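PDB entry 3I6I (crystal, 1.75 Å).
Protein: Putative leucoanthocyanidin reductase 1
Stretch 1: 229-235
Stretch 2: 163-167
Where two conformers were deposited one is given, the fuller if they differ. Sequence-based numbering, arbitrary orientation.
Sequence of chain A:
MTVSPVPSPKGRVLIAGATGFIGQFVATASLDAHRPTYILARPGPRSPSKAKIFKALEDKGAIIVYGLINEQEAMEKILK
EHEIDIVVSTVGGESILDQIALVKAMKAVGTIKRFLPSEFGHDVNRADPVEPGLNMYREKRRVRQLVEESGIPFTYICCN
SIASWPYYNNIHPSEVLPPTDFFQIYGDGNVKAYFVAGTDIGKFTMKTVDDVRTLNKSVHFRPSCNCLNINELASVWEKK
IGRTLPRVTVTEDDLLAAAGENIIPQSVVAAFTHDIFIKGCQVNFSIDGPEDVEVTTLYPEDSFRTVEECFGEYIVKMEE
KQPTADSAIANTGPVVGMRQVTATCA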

# COMPACT_ATOMS: atom_id res chain seq x y z
N ASN A 229 7.72 7.26 16.41
CA ASN A 229 7.84 8.63 15.88
C ASN A 229 9.21 8.75 15.17
O ASN A 229 10.03 7.80 15.18
CB ASN A 229 7.60 9.68 16.97
CG ASN A 229 8.58 9.61 18.11
OD1 ASN A 229 9.81 9.49 17.92
ND2 ASN A 229 8.07 9.77 19.31
N ILE A 230 9.44 9.86 14.49
CA ILE A 230 10.65 10.01 13.68
C ILE A 230 11.90 10.02 14.55
O ILE A 230 12.97 9.51 14.17
CB ILE A 230 10.66 11.30 12.84
CG1 ILE A 230 9.40 11.42 12.01
CG2 ILE A 230 11.91 11.33 11.92
N ASN A 231 11.81 10.63 15.72
CA ASN A 231 12.96 10.58 16.64
C ASN A 231 13.34 9.14 17.05
O ASN A 231 14.52 8.77 17.12
CB ASN A 231 12.75 11.48 17.85
CG ASN A 231 13.06 12.95 17.56
OD1 ASN A 231 14.09 13.26 16.99
ND2 ASN A 231 12.18 13.85 17.99
N GLU A 232 12.34 8.30 17.25
CA GLU A 232 12.58 6.91 17.61
C GLU A 232 13.16 6.14 16.43
O GLU A 232 14.08 5.33 16.60
CB GLU A 232 11.26 6.28 18.14
CG GLU A 232 10.79 6.92 19.46
CD GLU A 232 9.39 6.48 19.90
OE1 GLU A 232 8.51 6.21 19.06
OE2 GLU A 232 9.19 6.37 21.13
N LEU A 233 12.64 6.42 15.23
CA LEU A 233 13.06 5.78 14.01
C LEU A 233 14.55 6.09 13.76
O LEU A 233 15.36 5.19 13.48
CB LEU A 233 12.18 6.26 12.85
CG LEU A 233 12.23 5.41 11.56
CD1 LEU A 233 11.51 4.03 11.73
CD2 LEU A 233 11.60 6.17 10.34
N ALA A 234 14.89 7.36 13.94
CA ALA A 234 16.31 7.78 13.93
C ALA A 234 17.17 7.00 14.90
O ALA A 234 18.25 6.51 14.55
CB ALA A 234 16.41 9.28 14.24
N SER A 235 16.70 6.86 16.13
CA SER A 235 17.46 6.12 17.11
C SER A 235 17.67 4.65 16.77
O SER A 235 18.74 4.12 17.04
CB SER A 235 16.84 6.29 18.50
OG SER A 235 16.86 7.66 18.87
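Stretch 2 (163-167) ASWPY

An irregular, extended segment packs against the first turns of a helix through a small, mainly apolar contact, in which the six-membered end of an indole ring meets the helix and no hydrogen bond joins the modelled atoms of the two stretches. Residues 163-167 form neither helix nor strand: Ser-164, with phi/psi of -128/174°, is nearly fully extended, and Trp-165, Pro-166 and Tyr-167 continue with phi near -77° and positive psi. The backbones stay well apart, with CA atoms 8.2 Å apart for Leu-233 and Trp-165 and 8.6 Å for Ile-230 and Pro-166, so side chains must fill the gap. This pairing runs in opposite order along the stretches, but the segment crosses the helix steeply.

Trp-165 does most of this work. Its CA-to-CB bond points sideways, but with chi1 at -173° (t) and chi2 at -89° the large, flat ring reaches the helix. There it meets three residues: CZ2 lies 4.2 Å from Ile-230 CG2, CE3 3.8 Å from Leu-233 CD2, and CH2 4.0 Å from Ala-234 CB. Beside the small side chain of Ala-234 the ring comes near the helix backbone, where CZ3 is 3.7 Å from Ala-234 N, an atom at the ring's edge. That amide is already committed to the helix, donating to Ile-230 O at 2.9 Å.

Leu-233 points toward the segment, and its CD2 methyl touches two rings. It makes an off-centre CH-pi contact, 4.2 Å from the centroid of the six-membered ring of Trp-165, and also approaches Pro-166 CD at 3.4 Å. Proline offers a compact hydrocarbon surface.

The helix start is secured independently. Asn-229 caps it, its OD1 accepting from Glu-232 N at 2.9 Å, while Asn-229 N donates to Glu-232 OE1 at 3.0 Å. Asn-231 and Ser-235 point away, while Ile-230 and Ala-234 point sideways.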

# COMPACT_ATOMS: atom_id res chain seq x y z
N ALA A 163 8.19 0.18 5.74
CA ALA A 163 9.28 0.35 6.67
C ALA A 163 10.55 0.80 5.97
O ALA A 163 11.51 0.07 5.86
CB ALA A 163 9.51 -0.88 7.41
N SER A 164 10.53 2.03 5.48
CA SER A 164 11.70 2.64 4.87
C SER A 164 11.87 3.96 5.57
O SER A 164 11.05 4.33 6.41
CB SER A 164 11.48 2.85 3.37
OG SER A 164 10.31 3.61 3.12
N TRP A 165 12.95 4.65 5.26
CA TRP A 165 13.16 5.97 5.82
C TRP A 165 12.20 6.91 5.06
O TRP A 165 12.21 6.91 3.85
CB TRP A 165 14.63 6.45 5.73
CG TRP A 165 14.72 7.73 6.48
CD1 TRP A 165 14.51 8.97 5.99
CD2 TRP A 165 14.86 7.87 7.90
NE1 TRP A 165 14.58 9.90 7.00
CE2 TRP A 165 14.80 9.25 8.18
CE3 TRP A 165 15.06 6.97 8.95
CZ2 TRP A 165 14.92 9.75 9.48
CZ3 TRP A 165 15.19 7.48 10.24
CH2 TRP A 165 15.12 8.84 10.49
N PRO A 166 11.37 7.69 5.79
CA PRO A 166 10.41 8.64 5.20
C PRO A 166 11.02 9.97 4.75
O PRO A 166 10.97 10.97 5.47
CB PRO A 166 9.43 8.89 6.36
CG PRO A 166 10.24 8.71 7.57
CD PRO A 166 11.24 7.63 7.27
N TYR A 167 11.65 9.99 3.59
CA TYR A 167 12.12 11.25 3.02
C TYR A 167 10.95 12.04 2.44
O TYR A 167 10.00 11.45 1.98
CB TYR A 167 13.11 10.96 1.91
CG TYR A 167 14.40 10.36 2.38
CD1 TYR A 167 15.40 11.16 2.96
CD2 TYR A 167 14.65 8.99 2.24
CE1 TYR A 167 16.60 10.61 3.38
CE2 TYR A 167 15.85 8.43 2.66
CZ TYR A 167 16.82 9.24 3.22
OH TYR A 167 18.02 8.71 3.65